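Local coordinates for protein UL37 (PDB 4K70) that is an inner tegument protein of a herpesvirus, here its N-terminal half, with a probable essential role in controlling the trafficking of viral particles, at residues S115-P120 with R444-R449; S128-A133 with P166-L171; D135-G140 with R182-H187; T170-D175 with E438-A443; D393-Y398 with M431-P436. All blocks are in the same frame, centred on the assembly; numbering follows the deposited sequence. Where two conformers were deposited one is given.

Contact 1: S115-P120 with R444-R449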
# COMPACT_ATOMS: atom_id res chain seq x y z
N SER A 115 32.78 3.68 -11.95
CA SER A 115 31.81 2.82 -12.62
C SER A 115 31.36 1.59 -11.84
O SER A 115 30.77 0.68 -12.43
CB SER A 115 32.41 2.36 -13.95
OG SER A 115 33.46 1.45 -13.69
N ALA A 116 31.62 1.54 -10.54
CA ALA A 116 31.15 0.41 -9.72
C ALA A 116 29.62 0.34 -9.71
O ALA A 116 28.94 1.33 -9.99
CB ALA A 116 31.69 0.51 -8.31
N GLU A 117 29.09 -0.85 -9.42
CA GLU A 117 27.64 -1.07 -9.42
C GLU A 117 26.94 -0.23 -8.36
O GLU A 117 25.76 0.09 -8.50
CB GLU A 117 27.31 -2.57 -9.31
CG GLU A 117 27.78 -3.36 -10.53
CD GLU A 117 27.38 -4.84 -10.51
OE1 GLU A 117 26.18 -5.14 -10.34
OE2 GLU A 117 28.26 -5.70 -10.67
N PHE A 118 27.67 0.16 -7.32
CA PHE A 118 27.15 1.13 -6.34
C PHE A 118 27.89 2.47 -6.36
O PHE A 118 27.85 3.24 -5.39
CB PHE A 118 27.12 0.52 -4.95
CG PHE A 118 26.08 -0.56 -4.80
CD1 PHE A 118 24.76 -0.23 -4.56
CD2 PHE A 118 26.43 -1.89 -4.92
CE1 PHE A 118 23.78 -1.22 -4.44
CE2 PHE A 118 25.47 -2.89 -4.80
CZ PHE A 118 24.15 -2.56 -4.55
N GLY A 119 28.52 2.75 -7.50
CA GLY A 119 29.27 3.97 -7.72
C GLY A 119 28.38 5.12 -8.14
O GLY A 119 27.16 4.96 -8.27
N PRO A 120 28.98 6.30 -8.35
CA PRO A 120 28.26 7.54 -8.67
C PRO A 120 27.60 7.51 -10.03
O PRO A 120 26.47 7.97 -10.14
CB PRO A 120 29.37 8.62 -8.62
CG PRO A 120 30.66 7.86 -8.75
CD PRO A 120 30.40 6.54 -8.07
N ARG A 444 23.00 -7.87 -2.88
CA ARG A 444 24.18 -8.42 -2.21
C ARG A 444 25.18 -8.99 -3.22
O ARG A 444 26.38 -8.73 -3.12
CB ARG A 444 23.77 -9.51 -1.20
CG ARG A 444 24.93 -10.25 -0.55
CD ARG A 444 24.44 -11.41 0.31
NE ARG A 444 25.56 -12.22 0.79
CZ ARG A 444 26.11 -13.22 0.10
NH1 ARG A 444 25.64 -13.53 -1.10
NH2 ARG A 444 27.13 -13.89 0.61
N ALA A 445 24.68 -9.74 -4.20
CA ALA A 445 25.55 -10.27 -5.26
C ALA A 445 26.31 -9.14 -5.97
O ALA A 445 27.49 -9.27 -6.27
CB ALA A 445 24.75 -11.07 -6.25
N ALA A 446 25.62 -8.04 -6.24
CA ALA A 446 26.23 -6.88 -6.88
C ALA A 446 27.33 -6.26 -6.02
O ALA A 446 28.41 -5.95 -6.52
CB ALA A 446 25.18 -5.85 -7.25
N LEU A 447 27.05 -6.07 -4.73
CA LEU A 447 28.02 -5.49 -3.81
C LEU A 447 29.26 -6.38 -3.67
O LEU A 447 30.38 -5.88 -3.68
CB LEU A 447 27.40 -5.25 -2.43
CG LEU A 447 28.25 -4.52 -1.38
CD1 LEU A 447 28.91 -3.28 -1.96
CD2 LEU A 447 27.41 -4.14 -0.18
N LEU A 448 29.05 -7.69 -3.57
CA LEU A 448 30.17 -8.61 -3.42
C LEU A 448 31.04 -8.72 -4.67
O LEU A 448 32.23 -9.04 -4.57
CB LEU A 448 29.67 -10.00 -3.00
CG LEU A 448 29.17 -10.10 -1.56
CD1 LEU A 448 28.74 -11.53 -1.26
CD2 LEU A 448 30.26 -9.63 -0.60
N ARG A 449 30.46 -8.47 -5.84
CA ARG A 449 31.25 -8.40 -7.07
C ARG A 449 32.23 -7.23 -7.00
O ARG A 449 33.36 -7.32 -7.47
CB ARG A 449 30.35 -8.26 -8.30
CG ARG A 449 29.55 -9.53 -8.67
CD ARG A 449 28.99 -9.42 -10.08
NE ARG A 449 27.95 -8.39 -10.21
CZ ARG A 449 26.66 -8.60 -10.00
NH1 ARG A 449 26.23 -9.81 -9.65
NH2 ARG A 449 25.79 -7.62 -10.15

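Contact 2: S128-A133 with P166-L171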
# COMPACT_ATOMS: atom_id res chain seq x y z
N SER A 128 17.91 8.30 -10.82
CA SER A 128 17.22 9.22 -11.71
C SER A 128 16.06 8.52 -12.40
O SER A 128 14.97 9.05 -12.45
CB SER A 128 18.18 9.79 -12.76
OG SER A 128 19.05 10.76 -12.18
N GLU A 129 16.34 7.34 -12.97
CA GLU A 129 15.31 6.55 -13.64
C GLU A 129 14.21 6.14 -12.68
O GLU A 129 13.03 6.24 -13.01
CB GLU A 129 15.91 5.29 -14.27
CG GLU A 129 16.91 5.58 -15.36
CD GLU A 129 17.46 4.30 -15.98
OE1 GLU A 129 16.82 3.24 -15.80
OE2 GLU A 129 18.52 4.36 -16.62
N TRP A 130 14.61 5.69 -11.50
CA TRP A 130 13.64 5.29 -10.48
C TRP A 130 12.73 6.47 -10.10
O TRP A 130 11.50 6.32 -10.03
CB TRP A 130 14.36 4.71 -9.27
CG TRP A 130 13.45 4.02 -8.29
CD1 TRP A 130 13.17 2.69 -8.23
CD2 TRP A 130 12.71 4.64 -7.22
NE1 TRP A 130 12.30 2.44 -7.19
CE2 TRP A 130 12.00 3.62 -6.56
CE3 TRP A 130 12.58 5.95 -6.76
CZ2 TRP A 130 11.17 3.87 -5.46
CZ3 TRP A 130 11.75 6.20 -5.67
CH2 TRP A 130 11.06 5.17 -5.03
N CYS A 131 13.32 7.65 -9.87
CA CYS A 131 12.52 8.86 -9.59
C CYS A 131 11.57 9.21 -10.73
O CYS A 131 10.46 9.66 -10.49
CB CYS A 131 13.40 10.08 -9.26
SG CYS A 131 14.29 9.94 -7.68
N ALA A 132 12.00 9.00 -11.97
CA ALA A 132 11.12 9.26 -13.11
C ALA A 132 9.93 8.31 -13.06
O ALA A 132 8.79 8.70 -13.33
CB ALA A 132 11.88 9.11 -14.43
N ALA A 133 10.19 7.05 -12.70
CA ALA A 133 9.13 6.06 -12.55
C ALA A 133 8.21 6.44 -11.39
O ALA A 133 6.99 6.28 -11.47
CB ALA A 133 9.72 4.68 -12.32
N PRO A 166 13.48 -5.69 -11.97
CA PRO A 166 14.83 -6.20 -11.71
C PRO A 166 15.95 -5.18 -11.96
O PRO A 166 16.95 -5.22 -11.26
CB PRO A 166 14.95 -7.39 -12.68
CG PRO A 166 13.51 -7.86 -12.84
CD PRO A 166 12.70 -6.58 -12.84
N ARG A 167 15.79 -4.30 -12.93
CA ARG A 167 16.85 -3.32 -13.17
C ARG A 167 17.06 -2.41 -11.94
O ARG A 167 18.12 -1.81 -11.78
CB ARG A 167 16.58 -2.49 -14.42
CG ARG A 167 15.51 -1.46 -14.25
CD ARG A 167 15.16 -0.78 -15.58
NE ARG A 167 16.33 -0.52 -16.41
CZ ARG A 167 17.26 0.39 -16.15
NH1 ARG A 167 17.17 1.13 -15.05
NH2 ARG A 167 18.29 0.56 -16.98
N PHE A 168 16.05 -2.35 -11.08
CA PHE A 168 16.17 -1.59 -9.83
C PHE A 168 16.43 -2.49 -8.63
O PHE A 168 16.26 -2.06 -7.49
CB PHE A 168 14.91 -0.76 -9.59
CG PHE A 168 14.71 0.31 -10.62
CD1 PHE A 168 15.79 1.02 -11.11
CD2 PHE A 168 13.44 0.58 -11.11
CE1 PHE A 168 15.61 2.01 -12.07
CE2 PHE A 168 13.25 1.57 -12.07
CZ PHE A 168 14.34 2.28 -12.55
N ALA A 169 16.81 -3.74 -8.88
CA ALA A 169 17.09 -4.67 -7.79
C ALA A 169 18.13 -4.18 -6.79
O ALA A 169 17.99 -4.39 -5.59
CB ALA A 169 17.48 -6.06 -8.33
N THR A 170 19.19 -3.52 -7.26
CA THR A 170 20.21 -3.03 -6.33
C THR A 170 19.71 -1.87 -5.46
O THR A 170 20.32 -1.56 -4.44
CB THR A 170 21.53 -2.63 -7.03
OG1 THR A 170 21.28 -1.61 -8.01
CG2 THR A 170 22.18 -3.87 -7.70
N LEU A 171 18.58 -1.26 -5.84
CA LEU A 171 17.99 -0.18 -5.02
C LEU A 171 16.90 -0.63 -4.07
O LEU A 171 16.47 0.14 -3.21
CB LEU A 171 17.37 0.91 -5.89
CG LEU A 171 18.20 1.48 -7.02
CD1 LEU A 171 17.37 2.51 -7.76
CD2 LEU A 171 19.50 2.08 -6.48

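Contact 3: D135-G140 with R182-H187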
# COMPACT_ATOMS: atom_id res chain seq x y z
N ASP A 135 7.54 9.43 -10.24
CA ASP A 135 6.69 10.52 -10.71
C ASP A 135 5.58 10.02 -11.64
O ASP A 135 4.44 10.46 -11.53
CB ASP A 135 7.51 11.61 -11.40
CG ASP A 135 8.26 12.50 -10.41
OD1 ASP A 135 7.79 12.65 -9.26
OD2 ASP A 135 9.32 13.04 -10.79
N GLU A 136 5.91 9.11 -12.54
CA GLU A 136 4.89 8.55 -13.42
C GLU A 136 3.82 7.80 -12.63
O GLU A 136 2.63 7.90 -12.94
CB GLU A 136 5.52 7.63 -14.47
CG GLU A 136 4.70 7.51 -15.75
CD GLU A 136 5.46 6.81 -16.87
OE1 GLU A 136 6.70 6.98 -16.93
OE2 GLU A 136 4.83 6.10 -17.68
N ALA A 137 4.23 7.05 -11.61
CA ALA A 137 3.27 6.29 -10.80
C ALA A 137 2.26 7.18 -10.08
O ALA A 137 1.13 6.76 -9.83
CB ALA A 137 4.01 5.41 -9.78
N LEU A 138 2.66 8.40 -9.74
CA LEU A 138 1.79 9.32 -9.00
C LEU A 138 0.97 10.24 -9.89
O LEU A 138 0.19 11.05 -9.40
CB LEU A 138 2.60 10.18 -8.03
CG LEU A 138 3.18 9.48 -6.81
CD1 LEU A 138 4.10 10.44 -6.09
CD2 LEU A 138 2.06 9.03 -5.89
N ALA A 139 1.15 10.13 -11.20
CA ALA A 139 0.47 11.04 -12.12
C ALA A 139 -0.91 10.52 -12.51
O ALA A 139 -1.51 11.01 -13.47
CB ALA A 139 1.34 11.30 -13.35
N GLY A 140 -1.42 9.54 -11.76
CA GLY A 140 -2.79 9.07 -11.90
C GLY A 140 -3.78 9.94 -11.13
O GLY A 140 -3.42 11.03 -10.67
N ARG A 182 5.64 2.82 0.19
CA ARG A 182 4.60 3.17 1.16
C ARG A 182 3.80 4.40 0.73
O ARG A 182 2.57 4.42 0.82
CB ARG A 182 5.22 3.42 2.53
CG ARG A 182 4.24 3.96 3.58
CD ARG A 182 4.97 4.22 4.89
NE ARG A 182 4.34 5.24 5.72
CZ ARG A 182 3.55 4.98 6.76
NH1 ARG A 182 3.28 3.73 7.10
NH2 ARG A 182 3.03 5.99 7.46
N TYR A 183 4.51 5.41 0.24
CA TYR A 183 3.89 6.64 -0.20
C TYR A 183 3.00 6.43 -1.41
O TYR A 183 1.90 6.98 -1.48
CB TYR A 183 4.97 7.69 -0.54
CG TYR A 183 4.42 9.07 -0.81
CD1 TYR A 183 4.23 9.98 0.24
CD2 TYR A 183 4.09 9.47 -2.10
CE1 TYR A 183 3.73 11.25 0.01
CE2 TYR A 183 3.58 10.75 -2.34
CZ TYR A 183 3.41 11.63 -1.29
OH TYR A 183 2.92 12.90 -1.52
N VAL A 184 3.48 5.65 -2.38
CA VAL A 184 2.72 5.43 -3.59
C VAL A 184 1.42 4.69 -3.29
O VAL A 184 0.36 5.04 -3.81
CB VAL A 184 3.52 4.61 -4.63
CG1 VAL A 184 2.63 4.19 -5.78
CG2 VAL A 184 4.69 5.45 -5.14
N ALA A 185 1.52 3.65 -2.46
CA ALA A 185 0.37 2.83 -2.07
C ALA A 185 -0.67 3.70 -1.37
O ALA A 185 -1.84 3.72 -1.75
CB ALA A 185 0.83 1.71 -1.16
N GLN A 186 -0.23 4.46 -0.37
CA GLN A 186 -1.12 5.33 0.39
C GLN A 186 -1.86 6.35 -0.49
O GLN A 186 -2.97 6.77 -0.16
CB GLN A 186 -0.34 6.01 1.51
CG GLN A 186 -1.03 7.21 2.13
CD GLN A 186 -0.11 8.00 3.05
OE1 GLN A 186 1.11 8.06 2.84
NE2 GLN A 186 -0.70 8.63 4.07
N HIS A 187 -1.27 6.73 -1.62
CA HIS A 187 -1.84 7.75 -2.49
C HIS A 187 -2.56 7.25 -3.74
O HIS A 187 -3.05 8.05 -4.54
CB HIS A 187 -0.77 8.81 -2.84
CG HIS A 187 -0.39 9.66 -1.67
ND1 HIS A 187 0.56 9.28 -0.75
CD2 HIS A 187 -0.92 10.82 -1.21
CE1 HIS A 187 0.64 10.19 0.21
NE2 HIS A 187 -0.25 11.14 -0.05

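Contact 4: T170-D175 with E438-A443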
# COMPACT_ATOMS: atom_id res chain seq x y z
N THR A 170 19.19 -3.52 -7.26
CA THR A 170 20.21 -3.03 -6.33
C THR A 170 19.71 -1.87 -5.46
O THR A 170 20.32 -1.56 -4.44
CB THR A 170 21.53 -2.63 -7.03
OG1 THR A 170 21.28 -1.61 -8.01
CG2 THR A 170 22.18 -3.87 -7.70
N LEU A 171 18.58 -1.26 -5.84
CA LEU A 171 17.99 -0.18 -5.02
C LEU A 171 16.90 -0.63 -4.07
O LEU A 171 16.47 0.14 -3.21
CB LEU A 171 17.37 0.91 -5.89
CG LEU A 171 18.20 1.48 -7.02
CD1 LEU A 171 17.37 2.51 -7.76
CD2 LEU A 171 19.50 2.08 -6.48
N TYR A 172 16.44 -1.87 -4.22
CA TYR A 172 15.23 -2.35 -3.56
C TYR A 172 15.25 -2.28 -2.03
O TYR A 172 14.31 -1.79 -1.41
CB TYR A 172 14.91 -3.78 -4.00
CG TYR A 172 13.65 -4.33 -3.40
CD1 TYR A 172 12.41 -3.94 -3.86
CD2 TYR A 172 13.71 -5.25 -2.37
CE1 TYR A 172 11.24 -4.44 -3.31
CE2 TYR A 172 12.55 -5.75 -1.79
CZ TYR A 172 11.32 -5.35 -2.28
OH TYR A 172 10.16 -5.85 -1.73
N ASP A 173 16.31 -2.77 -1.41
CA ASP A 173 16.40 -2.76 0.04
C ASP A 173 16.74 -1.36 0.60
O ASP A 173 16.85 -1.19 1.80
CB ASP A 173 17.44 -3.77 0.53
CG ASP A 173 17.43 -3.94 2.05
OD1 ASP A 173 16.37 -4.28 2.60
OD2 ASP A 173 18.49 -3.75 2.69
N MET A 174 16.94 -0.36 -0.26
CA MET A 174 17.34 0.96 0.26
C MET A 174 16.14 1.64 0.90
O MET A 174 15.02 1.56 0.39
CB MET A 174 17.95 1.84 -0.83
CG MET A 174 19.18 1.21 -1.51
SD MET A 174 20.03 2.43 -2.50
CE MET A 174 21.51 1.51 -2.97
N ASP A 175 16.36 2.33 2.02
CA ASP A 175 15.26 2.90 2.79
C ASP A 175 14.36 3.84 1.98
O ASP A 175 13.14 3.78 2.08
CB ASP A 175 15.76 3.59 4.06
CG ASP A 175 16.38 2.61 5.04
OD1 ASP A 175 16.10 1.40 4.93
OD2 ASP A 175 17.14 3.04 5.93
N GLU A 438 13.81 -11.49 -3.70
CA GLU A 438 14.98 -12.00 -4.40
C GLU A 438 15.91 -10.85 -4.79
O GLU A 438 17.10 -11.06 -5.03
CB GLU A 438 14.58 -12.84 -5.61
CG GLU A 438 13.75 -12.09 -6.66
CD GLU A 438 12.25 -12.14 -6.40
OE1 GLU A 438 11.84 -12.50 -5.27
OE2 GLU A 438 11.47 -11.82 -7.33
N HIS A 439 15.38 -9.63 -4.84
CA HIS A 439 16.18 -8.44 -5.15
C HIS A 439 17.24 -8.20 -4.08
O HIS A 439 18.30 -7.64 -4.35
CB HIS A 439 15.30 -7.18 -5.21
CG HIS A 439 14.43 -7.11 -6.43
ND1 HIS A 439 14.57 -7.97 -7.50
CD2 HIS A 439 13.42 -6.27 -6.74
CE1 HIS A 439 13.67 -7.66 -8.42
NE2 HIS A 439 12.97 -6.63 -7.99
N VAL A 440 16.92 -8.59 -2.85
CA VAL A 440 17.84 -8.36 -1.75
C VAL A 440 19.09 -9.18 -2.03
O VAL A 440 20.20 -8.67 -1.94
CB VAL A 440 17.20 -8.73 -0.40
CG1 VAL A 440 18.18 -8.48 0.74
CG2 VAL A 440 15.92 -7.93 -0.18
N GLY A 441 18.90 -10.44 -2.41
CA GLY A 441 20.00 -11.30 -2.79
C GLY A 441 20.78 -10.79 -3.98
O GLY A 441 22.01 -10.80 -3.97
N ALA A 442 20.07 -10.34 -5.02
CA ALA A 442 20.72 -9.74 -6.19
C ALA A 442 21.58 -8.52 -5.82
O ALA A 442 22.66 -8.31 -6.39
CB ALA A 442 19.67 -9.35 -7.22
N ALA A 443 21.08 -7.71 -4.89
CA ALA A 443 21.79 -6.51 -4.48
C ALA A 443 23.09 -6.91 -3.80
O ALA A 443 24.16 -6.37 -4.11
CB ALA A 443 20.92 -5.68 -3.53

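Contact 5: D393-Y398 with M431-P436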
# COMPACT_ATOMS: atom_id res chain seq x y z
N ASP A 393 6.79 -2.13 3.91
CA ASP A 393 5.67 -1.49 4.60
C ASP A 393 4.40 -2.34 4.55
O ASP A 393 3.65 -2.41 5.53
CB ASP A 393 5.37 -0.13 3.98
CG ASP A 393 4.27 0.60 4.72
OD1 ASP A 393 4.54 1.07 5.84
OD2 ASP A 393 3.14 0.71 4.20
N TYR A 394 4.14 -2.94 3.40
CA TYR A 394 2.94 -3.77 3.30
C TYR A 394 3.12 -5.08 4.06
O TYR A 394 2.18 -5.56 4.68
CB TYR A 394 2.50 -4.02 1.86
CG TYR A 394 1.24 -4.87 1.80
CD1 TYR A 394 0.07 -4.43 2.40
CD2 TYR A 394 1.22 -6.09 1.14
CE1 TYR A 394 -1.10 -5.19 2.36
CE2 TYR A 394 0.07 -6.86 1.09
CZ TYR A 394 -1.09 -6.40 1.70
OH TYR A 394 -2.25 -7.14 1.66
N VAL A 395 4.33 -5.64 4.06
CA VAL A 395 4.62 -6.82 4.87
C VAL A 395 4.26 -6.55 6.33
O VAL A 395 3.61 -7.36 6.98
CB VAL A 395 6.08 -7.24 4.78
CG1 VAL A 395 6.36 -8.32 5.79
CG2 VAL A 395 6.40 -7.74 3.37
N ARG A 396 4.69 -5.40 6.84
CA ARG A 396 4.40 -4.97 8.20
C ARG A 396 2.92 -4.69 8.43
O ARG A 396 2.37 -5.05 9.47
CB ARG A 396 5.22 -3.71 8.53
CG ARG A 396 6.73 -3.94 8.64
CD ARG A 396 7.49 -2.61 8.71
NE ARG A 396 8.91 -2.80 9.01
CZ ARG A 396 9.84 -1.85 8.86
NH1 ARG A 396 9.50 -0.65 8.41
NH2 ARG A 396 11.11 -2.11 9.16
N ALA A 397 2.27 -4.02 7.49
CA ALA A 397 0.84 -3.70 7.63
C ALA A 397 0.01 -4.99 7.61
O ALA A 397 -0.97 -5.11 8.34
CB ALA A 397 0.39 -2.78 6.54
N TYR A 398 0.41 -5.94 6.77
CA TYR A 398 -0.30 -7.22 6.67
C TYR A 398 -0.16 -8.05 7.95
O TYR A 398 -1.14 -8.59 8.45
CB TYR A 398 0.24 -8.03 5.49
CG TYR A 398 -0.45 -9.38 5.31
CD1 TYR A 398 -1.60 -9.49 4.55
CD2 TYR A 398 0.05 -10.53 5.91
CE1 TYR A 398 -2.25 -10.72 4.39
CE2 TYR A 398 -0.60 -11.77 5.75
CZ TYR A 398 -1.74 -11.85 4.98
OH TYR A 398 -2.39 -13.07 4.79
N MET A 431 -4.58 -11.52 -0.63
CA MET A 431 -3.96 -10.30 -0.11
C MET A 431 -2.55 -10.47 0.47
O MET A 431 -1.94 -9.47 0.88
CB MET A 431 -4.86 -9.63 0.94
CG MET A 431 -6.25 -9.27 0.44
SD MET A 431 -6.23 -8.09 -0.92
CE MET A 431 -5.78 -6.53 -0.12
N ALA A 432 -2.05 -11.70 0.52
CA ALA A 432 -0.72 -11.95 1.08
C ALA A 432 0.31 -11.07 0.37
O ALA A 432 0.21 -10.86 -0.83
CB ALA A 432 -0.33 -13.42 0.95
N PRO A 433 1.28 -10.54 1.13
CA PRO A 433 2.37 -9.75 0.56
C PRO A 433 3.16 -10.59 -0.45
O PRO A 433 3.46 -11.75 -0.17
CB PRO A 433 3.22 -9.43 1.77
CG PRO A 433 2.27 -9.40 2.90
CD PRO A 433 1.33 -10.54 2.61
N ARG A 434 3.48 -10.01 -1.60
CA ARG A 434 4.32 -10.69 -2.60
C ARG A 434 5.54 -9.85 -3.00
O ARG A 434 5.78 -9.60 -4.18
CB ARG A 434 3.48 -11.03 -3.83
CG ARG A 434 2.41 -12.10 -3.56
CD ARG A 434 1.19 -12.00 -4.49
NE ARG A 434 0.11 -12.89 -4.03
CZ ARG A 434 -1.11 -12.97 -4.58
NH1 ARG A 434 -1.44 -12.24 -5.64
NH2 ARG A 434 -2.01 -13.81 -4.06
N PRO A 435 6.34 -9.41 -2.01
CA PRO A 435 7.51 -8.57 -2.32
C PRO A 435 8.56 -9.39 -3.05
O PRO A 435 8.80 -10.53 -2.66
CB PRO A 435 8.05 -8.21 -0.93
CG PRO A 435 7.70 -9.42 -0.10
CD PRO A 435 6.32 -9.81 -0.59
N PRO A 436 9.18 -8.82 -4.08
CA PRO A 436 10.25 -9.53 -4.80
C PRO A 436 11.54 -9.52 -3.99
O PRO A 436 12.48 -8.85 -4.39
CB PRO A 436 10.44 -8.69 -6.06
CG PRO A 436 10.04 -7.29 -5.63
CD PRO A 436 8.87 -7.51 -4.69

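Contact 1: S115-P120 with R444-R449
Ala446, on helix 438-458, points its methyl at the loop and is met by both loop side chains: CB of Ala446 is 3.3 Å from Glu117 OE1 and 3.9 Å from Phe118 CE2. Leu447 follows, and the Phe118 ring reaches it edge-on, CE2 lying 3.6 Å from the Leu447 backbone N, while the leucine side chain crosses the phenylalanine at about a right angle. The loop that carries these residues joins helix 101-109 to helix 120-137 in the all-helical fold; a type I turn from Ala116 to Gly119 presents Glu117 and Phe118 side by side, just before Gly119 takes the N-cap position of helix 120-137. Trp78 of helix 63-78 meets the Phe118 ring as well. Arg449 closes the contact with a bidentate, side-on salt bridge to Glu117. Its chain, bent at chi3 (-68°), brings the guanidinium alongside the carboxylate of the extended Glu117: NE of Arg449 donates to OE2 of Glu117 over 2.7 Å and NH2 of Arg449 to OE1 of Glu117 over 2.5 Å. Both oxygens use their syn lone pairs, and the two flat groups are nearly coplanar, 16° apart.

Contact 2: S128-A133 with P166-L171
This is a buried aromatic contact with a charged pair at its margin, where helix 120-137 packs against the loop between helix 156-159 and helix 175-188. Phe168 is the centre. Trp130, its CG anti to the backbone N (chi1 -168°), turns the edge of its five-membered ring to the face of Phe168, a T-shaped pair with centroids 5.0 Å apart and planes at 75°. Within this pair the nearest side-chain atoms are Trp130 CD1 and Phe168 CD2, at 3.6 Å. Trp130 CB lies over the same ring in a CH-pi contact, 4.1 Å from the Phe168 centroid, and also touches CD1 of Leu171. CG of Arg167 covers the opposite face of Phe168, and Glu129 CB meets the ring at its edge, 3.8 Å from Phe168 CZ. Beyond the ring, Glu129 and Arg167 form a salt bridge, though the modelled approach of Glu129 OE1 to Arg167 NH1 is too short for the exact positions to be trusted. The Leu163 carbonyl satisfies the NE1 N-H of the buried indole, which turns a carbon edge to Phe168, while the opposite charges remain toward the outside.

Contact 3: D135-G140 with R182-H187
Apolar packing alone joins the two segments, and Leu138 carries most of it. Its CG stands anti to the carbonyl carbon (chi1 -72°), and the two methyls at its end divide between neighbours on the helix. CD1 meets the Tyr183 ring at the edge, 3.8 Å from CE2 of that residue, with the two side chains crossing at about a right angle. CD2 approaches the helix itself, 4.2 Å from His187 CB and 4.3 Å from Val184 CA. Ala137, one residue earlier, adds a looser touch, its CB 4.4 Å from Val184 CG1.

The polar chemistry runs along the helix rather than across the contact. His187 ND1 donates to the carbonyl oxygen of Tyr183 over 2.8 Å, at an N-H...O angle of 160°, with the oxygen in the imidazole plane and the donor on a carbonyl lone pair. The same turn lays CE1 of His187 over one face of the Tyr183 ring. Bonded through ND1, the imidazole directs its other nitrogen, NE2, to a bound nickel ion, so the Tyr183 carbonyl acts as a second-shell partner that fixes the ring's rotation.

At the protein surface, the contact sets the C-terminal part of helix 120-137, with Leu138, against helix 175-188; Phe134 extends the packing onto Tyr183 and Val184, while Tyr183 also touches Asp85, a calcium ligand.

Contact 4: T170-D175 with E438-A443
The loop that leads into helix 175-188 packs here on the first turns of helix 438-458, a buried contact between parts of the chain more than 260 residues apart. A type I turn from Leu171 to Met174 shapes the loop, and Met174 takes the N-cap position of the helix that follows. Tyr172 and His439 form the main pair. Tyr172 holds its CG anti to the backbone N (chi1 -178°), whereas His439 holds its own anti to the carbonyl carbon. With these torsions the imidazole brings its edge to the face of the phenol ring in a T-shaped pair, centroids 5.3 Å apart and planes at 79°. CD2 of His439 leads this edge, 3.8 Å from Tyr172 CD1. Behind it, Tyr172 CB and His439 CB are 3.6 Å apart. At the edge of the tyrosine ring, Val440 CG2 lies 4.1 Å from Tyr172 CD2; the same methyl brushes Asp173 CB. Farther along the helix the backbones draw close, and Ala443 CB packs 3.9 Å from Thr170 CA.

The polar ends find partners beyond the pair: Tyr172 OH bonds to the carbonyl of Pro390, and His439 NE2 to that of Val164, which holds the imidazole's orientation. The buried Asp173 carboxylate is gripped by salt bridges to Arg476 and Arg480 and by the indole N-H groups of Trp78 and Trp481, an environment that would favour its charged form. With His439 and Val440 packed on Tyr172, and Ala443 letting the helix come close to Thr170, this is helix-loop packing of an all-helical fold, built on a type I turn that ends in the N-cap of helix 175-188.

Contact 5: D393-Y398 with M431-P436
Two tyrosines one helical turn apart, Tyr394 and Tyr398, reach from helix 392-402 to a proline-rich linker with polyproline-II-like phi/psi at Ala432, Pro433 and Pro435, which joins helix 422-431 to helix 438-458. Both hold CG anti to the backbone N, so their rings extend the same way from the helix, yet they receive the linker differently. Tyr398 presents a face: CD of Pro433 sits over it, 3.5 Å from the ring centroid and 15° off the normal, a close CH-pi contact, and CG of Pro433 lies 3.6 Å from Tyr398 CB. Ala432 CA makes a second, off-centre CH-pi contact with this ring. Tyr394 crosses Pro433 at about a right angle, its CE2 3.8 Å from CG of the proline. Pro433 thus touches both tyrosines and Val395, whose CG2 lies 3.9 Å from Pro433 CB and reaches on to Pro435 CG at 4.1 Å.

Around the contact, Leu384 of helix 366-385 packs on both tyrosines and on Met431. Tyr394 also touches Asp387, which binds calcium in this structure, so the tyrosine lies beside the metal site. At the edge of its ring, the hydroxyl OH of Tyr394 donates to the backbone O of Met431 over a very short 2.5 Å, in the carbonyl plane and on a lone pair, with a C=O...OH angle of 143°.

In the fold
Contacts 1, 2 and 4 are buried, contact 5 is partly buried and contact 3 is at the surface. Contacts 1 and 4 use successive parts of helix 438-458, and Thr170, shared by contacts 2 and 4, touches Phe118 and Ala446 of contact 1, so these three pack continuously. Contacts 2 and 3 both use helix 120-137. The rings of the T-shaped pairs in contacts 2 and 4 are buried, whereas the salt bridges of contacts 1 and 2 involve more exposed residues. Contact 5 relies on proline-tyrosine packing and a tyrosine-to-carbonyl hydrogen bond, contact 3 on sparse apolar packing of a leucine against a tyrosine edge and the helix. An Arg182-Asp393 salt bridge ties contact 3 to contact 5.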